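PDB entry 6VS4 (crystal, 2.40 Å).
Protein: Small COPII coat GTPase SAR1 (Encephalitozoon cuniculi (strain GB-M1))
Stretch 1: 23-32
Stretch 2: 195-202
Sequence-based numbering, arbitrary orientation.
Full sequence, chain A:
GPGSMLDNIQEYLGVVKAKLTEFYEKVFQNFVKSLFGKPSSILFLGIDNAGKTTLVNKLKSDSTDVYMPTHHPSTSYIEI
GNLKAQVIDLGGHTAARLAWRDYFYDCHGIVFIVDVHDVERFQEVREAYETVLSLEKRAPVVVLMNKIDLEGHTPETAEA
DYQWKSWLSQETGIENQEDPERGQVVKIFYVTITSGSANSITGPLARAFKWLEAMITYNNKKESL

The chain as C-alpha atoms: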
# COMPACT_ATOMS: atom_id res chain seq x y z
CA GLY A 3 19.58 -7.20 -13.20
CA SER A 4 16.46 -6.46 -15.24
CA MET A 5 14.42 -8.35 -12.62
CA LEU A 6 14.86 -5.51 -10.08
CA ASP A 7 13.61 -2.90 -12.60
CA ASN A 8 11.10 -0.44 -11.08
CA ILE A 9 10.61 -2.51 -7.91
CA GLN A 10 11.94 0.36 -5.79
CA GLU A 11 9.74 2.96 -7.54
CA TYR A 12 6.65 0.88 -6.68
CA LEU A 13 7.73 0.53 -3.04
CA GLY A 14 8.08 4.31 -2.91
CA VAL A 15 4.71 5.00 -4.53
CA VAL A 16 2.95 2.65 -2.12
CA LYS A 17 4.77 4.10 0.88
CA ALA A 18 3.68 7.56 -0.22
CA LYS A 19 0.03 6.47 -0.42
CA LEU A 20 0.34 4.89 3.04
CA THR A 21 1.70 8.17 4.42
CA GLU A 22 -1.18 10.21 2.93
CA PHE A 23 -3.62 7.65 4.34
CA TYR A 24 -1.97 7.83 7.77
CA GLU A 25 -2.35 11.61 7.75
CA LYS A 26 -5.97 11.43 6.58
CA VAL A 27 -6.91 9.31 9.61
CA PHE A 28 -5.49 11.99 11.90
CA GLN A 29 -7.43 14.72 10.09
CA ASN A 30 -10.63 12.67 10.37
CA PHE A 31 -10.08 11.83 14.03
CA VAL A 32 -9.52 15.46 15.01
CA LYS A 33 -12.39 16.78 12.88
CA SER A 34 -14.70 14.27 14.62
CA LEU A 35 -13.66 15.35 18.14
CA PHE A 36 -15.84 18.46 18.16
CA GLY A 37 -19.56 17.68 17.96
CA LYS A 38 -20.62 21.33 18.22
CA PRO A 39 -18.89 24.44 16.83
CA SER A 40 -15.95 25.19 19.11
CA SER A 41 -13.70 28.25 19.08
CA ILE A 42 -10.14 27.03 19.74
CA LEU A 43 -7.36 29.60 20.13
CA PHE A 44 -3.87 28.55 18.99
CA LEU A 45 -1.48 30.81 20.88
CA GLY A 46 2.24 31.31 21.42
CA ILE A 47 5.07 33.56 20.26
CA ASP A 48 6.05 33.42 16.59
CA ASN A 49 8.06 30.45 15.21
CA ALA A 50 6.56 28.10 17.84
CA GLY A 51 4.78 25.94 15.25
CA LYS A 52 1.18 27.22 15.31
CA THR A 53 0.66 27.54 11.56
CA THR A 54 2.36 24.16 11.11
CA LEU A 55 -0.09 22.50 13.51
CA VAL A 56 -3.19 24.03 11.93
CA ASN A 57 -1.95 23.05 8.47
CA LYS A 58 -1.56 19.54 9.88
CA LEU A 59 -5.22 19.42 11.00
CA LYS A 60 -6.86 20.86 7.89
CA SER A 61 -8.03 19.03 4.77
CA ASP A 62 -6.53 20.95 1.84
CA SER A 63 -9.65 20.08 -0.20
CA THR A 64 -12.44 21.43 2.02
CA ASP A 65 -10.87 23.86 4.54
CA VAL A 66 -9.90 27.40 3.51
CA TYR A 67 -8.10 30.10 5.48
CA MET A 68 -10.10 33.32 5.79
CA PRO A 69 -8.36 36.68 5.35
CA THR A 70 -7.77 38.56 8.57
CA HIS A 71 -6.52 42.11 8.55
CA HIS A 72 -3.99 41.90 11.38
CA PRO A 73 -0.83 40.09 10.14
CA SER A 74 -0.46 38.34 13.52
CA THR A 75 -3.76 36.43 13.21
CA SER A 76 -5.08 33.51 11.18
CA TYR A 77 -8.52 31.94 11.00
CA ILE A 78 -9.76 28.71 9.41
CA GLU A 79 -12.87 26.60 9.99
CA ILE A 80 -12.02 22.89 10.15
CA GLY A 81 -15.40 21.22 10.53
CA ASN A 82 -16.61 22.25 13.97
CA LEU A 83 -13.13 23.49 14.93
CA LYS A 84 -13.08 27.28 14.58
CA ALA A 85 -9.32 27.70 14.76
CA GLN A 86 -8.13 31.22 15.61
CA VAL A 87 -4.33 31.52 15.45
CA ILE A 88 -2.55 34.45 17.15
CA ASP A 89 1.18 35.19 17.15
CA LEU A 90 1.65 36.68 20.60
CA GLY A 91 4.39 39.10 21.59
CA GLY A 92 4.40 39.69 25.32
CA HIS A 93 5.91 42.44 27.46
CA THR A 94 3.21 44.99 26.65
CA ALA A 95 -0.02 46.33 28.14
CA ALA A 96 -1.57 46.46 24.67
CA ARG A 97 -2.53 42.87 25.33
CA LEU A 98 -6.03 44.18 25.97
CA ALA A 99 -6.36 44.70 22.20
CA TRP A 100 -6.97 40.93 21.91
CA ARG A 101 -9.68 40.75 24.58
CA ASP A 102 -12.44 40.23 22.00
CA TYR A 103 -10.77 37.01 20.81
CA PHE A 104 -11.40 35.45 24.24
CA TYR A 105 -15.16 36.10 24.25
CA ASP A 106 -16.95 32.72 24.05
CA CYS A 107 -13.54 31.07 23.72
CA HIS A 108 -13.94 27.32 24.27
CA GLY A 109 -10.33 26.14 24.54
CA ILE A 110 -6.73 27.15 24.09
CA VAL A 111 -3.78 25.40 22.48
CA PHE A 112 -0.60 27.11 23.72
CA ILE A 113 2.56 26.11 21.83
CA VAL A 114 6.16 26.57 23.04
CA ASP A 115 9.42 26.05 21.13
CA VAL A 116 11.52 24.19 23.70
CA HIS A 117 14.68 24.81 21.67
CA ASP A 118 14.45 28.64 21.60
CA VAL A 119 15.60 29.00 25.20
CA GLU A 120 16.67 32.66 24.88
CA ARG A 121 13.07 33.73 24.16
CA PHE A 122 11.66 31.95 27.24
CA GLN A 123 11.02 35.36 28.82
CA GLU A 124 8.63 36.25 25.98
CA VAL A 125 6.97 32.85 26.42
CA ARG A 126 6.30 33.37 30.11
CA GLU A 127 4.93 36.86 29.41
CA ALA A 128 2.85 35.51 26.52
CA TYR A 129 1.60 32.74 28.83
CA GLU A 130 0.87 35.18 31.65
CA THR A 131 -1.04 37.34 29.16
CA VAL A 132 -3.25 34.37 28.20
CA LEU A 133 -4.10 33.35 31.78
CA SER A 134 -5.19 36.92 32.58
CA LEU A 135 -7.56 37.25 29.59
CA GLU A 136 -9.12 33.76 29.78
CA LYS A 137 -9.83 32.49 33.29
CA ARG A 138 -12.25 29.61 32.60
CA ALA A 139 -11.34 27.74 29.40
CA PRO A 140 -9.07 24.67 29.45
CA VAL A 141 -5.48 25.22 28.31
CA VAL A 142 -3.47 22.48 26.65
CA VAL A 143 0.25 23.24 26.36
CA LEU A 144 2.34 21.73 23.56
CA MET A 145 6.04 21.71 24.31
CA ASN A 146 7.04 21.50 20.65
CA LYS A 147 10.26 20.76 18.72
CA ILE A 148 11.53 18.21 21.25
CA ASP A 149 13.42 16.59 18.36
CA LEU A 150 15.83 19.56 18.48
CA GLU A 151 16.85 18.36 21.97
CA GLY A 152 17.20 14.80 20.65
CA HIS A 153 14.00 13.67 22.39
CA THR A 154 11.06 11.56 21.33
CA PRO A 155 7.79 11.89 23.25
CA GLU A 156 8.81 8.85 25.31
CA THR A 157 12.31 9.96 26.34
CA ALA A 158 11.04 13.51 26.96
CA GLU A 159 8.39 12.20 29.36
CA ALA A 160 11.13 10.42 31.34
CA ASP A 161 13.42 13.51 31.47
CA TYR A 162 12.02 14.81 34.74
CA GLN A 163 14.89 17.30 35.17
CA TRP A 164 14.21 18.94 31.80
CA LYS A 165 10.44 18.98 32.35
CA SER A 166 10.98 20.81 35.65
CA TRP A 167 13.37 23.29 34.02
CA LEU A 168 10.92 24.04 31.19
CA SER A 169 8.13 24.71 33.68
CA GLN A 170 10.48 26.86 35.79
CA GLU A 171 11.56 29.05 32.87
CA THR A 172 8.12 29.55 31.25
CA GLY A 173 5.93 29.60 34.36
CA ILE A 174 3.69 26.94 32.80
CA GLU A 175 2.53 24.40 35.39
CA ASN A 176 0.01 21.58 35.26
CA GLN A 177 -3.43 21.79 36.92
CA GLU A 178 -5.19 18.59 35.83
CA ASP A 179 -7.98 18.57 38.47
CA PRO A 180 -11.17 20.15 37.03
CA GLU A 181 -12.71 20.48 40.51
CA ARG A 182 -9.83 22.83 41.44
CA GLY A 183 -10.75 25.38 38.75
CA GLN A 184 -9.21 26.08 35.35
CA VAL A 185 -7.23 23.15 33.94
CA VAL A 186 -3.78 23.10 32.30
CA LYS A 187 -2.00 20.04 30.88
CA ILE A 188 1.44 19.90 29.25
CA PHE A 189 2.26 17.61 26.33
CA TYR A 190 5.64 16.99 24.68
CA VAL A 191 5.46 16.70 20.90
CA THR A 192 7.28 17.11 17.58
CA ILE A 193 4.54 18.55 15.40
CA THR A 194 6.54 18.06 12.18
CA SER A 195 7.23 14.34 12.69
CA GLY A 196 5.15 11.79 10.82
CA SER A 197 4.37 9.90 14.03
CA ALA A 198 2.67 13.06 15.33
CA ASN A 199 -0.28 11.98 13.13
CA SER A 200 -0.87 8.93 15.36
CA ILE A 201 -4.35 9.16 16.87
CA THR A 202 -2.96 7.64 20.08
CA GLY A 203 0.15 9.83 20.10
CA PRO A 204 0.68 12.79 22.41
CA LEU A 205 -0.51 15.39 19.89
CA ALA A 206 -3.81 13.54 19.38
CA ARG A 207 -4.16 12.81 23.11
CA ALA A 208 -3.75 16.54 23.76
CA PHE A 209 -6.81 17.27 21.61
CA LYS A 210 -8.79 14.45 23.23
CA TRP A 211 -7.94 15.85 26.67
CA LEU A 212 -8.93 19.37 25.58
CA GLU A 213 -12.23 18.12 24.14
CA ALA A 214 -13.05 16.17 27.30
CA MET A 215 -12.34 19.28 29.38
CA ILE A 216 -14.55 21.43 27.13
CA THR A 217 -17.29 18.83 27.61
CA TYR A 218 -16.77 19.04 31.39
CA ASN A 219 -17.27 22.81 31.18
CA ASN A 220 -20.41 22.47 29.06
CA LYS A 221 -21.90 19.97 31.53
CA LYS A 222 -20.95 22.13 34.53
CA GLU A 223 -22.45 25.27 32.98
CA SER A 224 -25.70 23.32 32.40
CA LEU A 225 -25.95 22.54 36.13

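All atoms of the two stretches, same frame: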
# COMPACT_ATOMS: atom_id res chain seq x y z
N PHE A 23 -2.54 8.32 3.63
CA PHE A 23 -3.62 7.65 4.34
C PHE A 23 -3.47 7.83 5.85
O PHE A 23 -4.43 8.20 6.54
CB PHE A 23 -3.59 6.17 3.96
CG PHE A 23 -4.81 5.39 4.34
CD1 PHE A 23 -5.85 5.97 5.05
CD2 PHE A 23 -4.93 4.06 3.96
CE1 PHE A 23 -6.97 5.23 5.39
CE2 PHE A 23 -6.04 3.32 4.29
CZ PHE A 23 -7.07 3.91 5.01
N TYR A 24 -2.25 7.64 6.36
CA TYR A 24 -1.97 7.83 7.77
C TYR A 24 -2.34 9.23 8.22
O TYR A 24 -2.98 9.41 9.26
CB TYR A 24 -0.48 7.55 8.01
CG TYR A 24 -0.06 7.32 9.44
CD1 TYR A 24 0.05 6.04 9.96
CD2 TYR A 24 0.31 8.39 10.26
CE1 TYR A 24 0.46 5.82 11.26
CE2 TYR A 24 0.71 8.19 11.56
CZ TYR A 24 0.79 6.91 12.06
OH TYR A 24 1.20 6.72 13.35
N GLU A 25 -2.02 10.24 7.40
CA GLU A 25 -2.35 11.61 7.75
C GLU A 25 -3.85 11.85 7.69
O GLU A 25 -4.40 12.61 8.51
CB GLU A 25 -1.62 12.58 6.84
CG GLU A 25 -0.12 12.65 7.10
CD GLU A 25 0.65 13.28 5.95
OE1 GLU A 25 0.01 13.75 4.98
OE2 GLU A 25 1.90 13.34 6.03
N LYS A 26 -4.53 11.23 6.72
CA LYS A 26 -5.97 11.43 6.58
C LYS A 26 -6.72 10.94 7.82
O LYS A 26 -7.66 11.60 8.28
CB LYS A 26 -6.48 10.69 5.34
CG LYS A 26 -7.97 10.89 5.06
CD LYS A 26 -8.25 12.32 4.61
CE LYS A 26 -9.69 12.50 4.16
NZ LYS A 26 -10.64 12.64 5.29
N VAL A 27 -6.28 9.82 8.40
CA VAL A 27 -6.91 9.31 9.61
C VAL A 27 -6.81 10.31 10.74
O VAL A 27 -7.76 10.53 11.49
CB VAL A 27 -6.30 7.95 9.99
CG1 VAL A 27 -6.79 7.52 11.36
CG2 VAL A 27 -6.67 6.90 8.96
N PHE A 28 -5.65 10.96 10.87
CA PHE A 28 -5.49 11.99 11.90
C PHE A 28 -6.45 13.14 11.66
O PHE A 28 -7.15 13.58 12.57
CB PHE A 28 -4.04 12.47 11.93
CG PHE A 28 -3.79 13.60 12.88
CD1 PHE A 28 -3.73 13.38 14.25
CD2 PHE A 28 -3.58 14.89 12.41
CE1 PHE A 28 -3.48 14.43 15.13
CE2 PHE A 28 -3.32 15.94 13.28
CZ PHE A 28 -3.28 15.71 14.64
N GLN A 29 -6.53 13.62 10.41
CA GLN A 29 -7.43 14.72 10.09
C GLN A 29 -8.88 14.35 10.39
O GLN A 29 -9.64 15.19 10.89
CB GLN A 29 -7.27 15.11 8.62
CG GLN A 29 -5.97 15.86 8.33
CD GLN A 29 -5.55 15.75 6.88
OE1 GLN A 29 -6.39 15.62 5.99
NE2 GLN A 29 -4.25 15.82 6.63
N ASN A 30 -9.28 13.12 10.07
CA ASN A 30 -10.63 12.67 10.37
C ASN A 30 -10.87 12.57 11.86
O ASN A 30 -11.92 13.00 12.36
CB ASN A 30 -10.87 11.30 9.74
CG ASN A 30 -11.22 11.37 8.29
OD1 ASN A 30 -11.01 12.39 7.63
ND2 ASN A 30 -11.76 10.27 7.76
N PHE A 31 -9.91 12.01 12.60
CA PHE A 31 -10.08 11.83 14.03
C PHE A 31 -10.26 13.17 14.73
O PHE A 31 -11.15 13.33 15.58
CB PHE A 31 -8.88 11.08 14.60
CG PHE A 31 -8.71 11.24 16.08
CD1 PHE A 31 -9.35 10.37 16.96
CD2 PHE A 31 -7.92 12.25 16.60
CE1 PHE A 31 -9.19 10.51 18.32
CE2 PHE A 31 -7.77 12.40 17.97
CZ PHE A 31 -8.40 11.52 18.83
N VAL A 32 -9.46 14.16 14.36
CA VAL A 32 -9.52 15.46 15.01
C VAL A 32 -10.81 16.18 14.63
O VAL A 32 -11.50 16.75 15.48
CB VAL A 32 -8.27 16.28 14.66
CG1 VAL A 32 -8.51 17.76 14.90
CG2 VAL A 32 -7.09 15.77 15.46
N SER A 195 6.93 15.74 12.95
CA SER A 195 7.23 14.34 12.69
C SER A 195 6.00 13.63 12.12
O SER A 195 4.85 14.04 12.34
CB SER A 195 7.70 13.63 13.95
OG SER A 195 6.60 13.29 14.78
N GLY A 196 6.25 12.55 11.38
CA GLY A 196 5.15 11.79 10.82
C GLY A 196 4.35 11.04 11.86
O GLY A 196 3.14 10.87 11.72
N SER A 197 5.03 10.58 12.93
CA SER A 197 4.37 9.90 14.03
C SER A 197 3.45 10.82 14.83
O SER A 197 2.61 10.33 15.58
CB SER A 197 5.41 9.29 14.97
OG SER A 197 6.35 10.26 15.40
N ALA A 198 3.60 12.14 14.68
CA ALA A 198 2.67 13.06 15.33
C ALA A 198 1.25 12.92 14.81
O ALA A 198 0.32 13.43 15.44
CB ALA A 198 3.17 14.50 15.17
N ASN A 199 1.05 12.26 13.67
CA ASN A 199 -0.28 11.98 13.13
C ASN A 199 -0.95 10.77 13.78
O ASN A 199 -2.08 10.44 13.42
CB ASN A 199 -0.21 11.77 11.61
CG ASN A 199 0.13 13.04 10.86
OD1 ASN A 199 -0.69 13.95 10.76
ND2 ASN A 199 1.33 13.09 10.30
N SER A 200 -0.28 10.09 14.70
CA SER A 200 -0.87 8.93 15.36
C SER A 200 -2.01 9.36 16.27
O SER A 200 -1.83 10.20 17.16
CB SER A 200 0.19 8.19 16.18
OG SER A 200 -0.43 7.29 17.09
N ILE A 201 -3.19 8.76 16.08
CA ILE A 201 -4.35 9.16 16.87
C ILE A 201 -4.31 8.64 18.30
O ILE A 201 -5.22 8.92 19.08
CB ILE A 201 -5.68 8.73 16.20
CG1 ILE A 201 -5.82 7.22 16.17
CG2 ILE A 201 -5.75 9.29 14.78
CD1 ILE A 201 -7.13 6.80 15.58
N THR A 202 -3.25 7.93 18.68
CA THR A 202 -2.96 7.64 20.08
C THR A 202 -1.67 8.29 20.55
O THR A 202 -1.23 8.03 21.67
CB THR A 202 -2.89 6.13 20.32
OG1 THR A 202 -1.84 5.57 19.53
CG2 THR A 202 -4.22 5.46 19.98
O HOH W 1 2.09 15.74 8.53
O HOH W 2 -1.69 15.91 8.36

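A helix and a short 3-10 turn with its trailing loop, far apart in sequence, meet here in a small and largely van der Waals contact, in which no direct hydrogen bond crosses between the stretches and two waters link their polar groups instead. The two sides together bury 478 Å², and the backbones come closest at Phe28 and Asn199, whose CA atoms lie 5.4 Å apart. On the helix, Tyr24, Phe28 and Phe31 do most of the packing; spaced four and three residues apart, they fall along one side of the helix, and all three have chi1 in the t well.

The apolar end of the contact is built around Ile201. Its CA-to-CB bond points toward the helix, and its CB sits over one face of the Phe31 ring, 4.1 Å from the centroid and 17° off the normal, so that an aliphatic C-H meets the pi cloud almost squarely. Its CG2 packs 3.6 Å from Phe31 CB and 4.0 Å from Val27 CG1, and also lies 4.0 Å from Phe28 CA. A beta-branched side chain suits this place, because the methyl on CB can settle against the helix close to its backbone. Val27, oriented sideways, supplies a compact apolar neighbour.

Asn199 occupies the middle of the contact. Its backbone O comes within 3.2 Å of Phe28 CB, a tight approach, while its CA lies 4.3 Å from the Phe28 ring centroid, off-centre at 29° from the normal. Phe28 points toward the turn and offers a broad apolar surface to this backbone; its CE1 reaches 3.9 Å from Ala198 O. Asn199 CB, in turn, lies 3.7 Å from Tyr24 CD2, at the edge of that ring.

A buried asparagine must satisfy both ends of its amide. Within its own stretch, Asn199 ND2 donates to Gly196 O at 3.2 Å, a bond that ties the side chain back across the 3-10 turn; the backbone N of Asn199 donates to the same Gly196 O, also at 3.2 Å. ND2 further donates to a water 3.3 Å away, and this water gives a weak bond to Glu25 OE2 at 3.5 Å. On the other side of the amide, a second water donates to Asn199 OD1 at 3.3 Å and accepts from Gln29 NE2 at 3.1 Å. The helix thus answers an amide with a carboxylate and another amide, each long enough to reach a bridging water. The aliphatic part of Glu25 also contributes, with CG 3.5 Å from Asn199 ND2.

Tyr24 closes the contact at the other end. Its CA-to-CB bond runs sideways, but the long side chain brings its end nearer: OH lies 3.3 Å from Ser200 CB, and CE2 lies 3.6 Å from Gly196 O. Ser200 CB touches the helix in this way although its CA-to-CB bond points away overall, and its OG instead accepts from Thr202 N at 3.3 Å, steadying the loop beyond the turn.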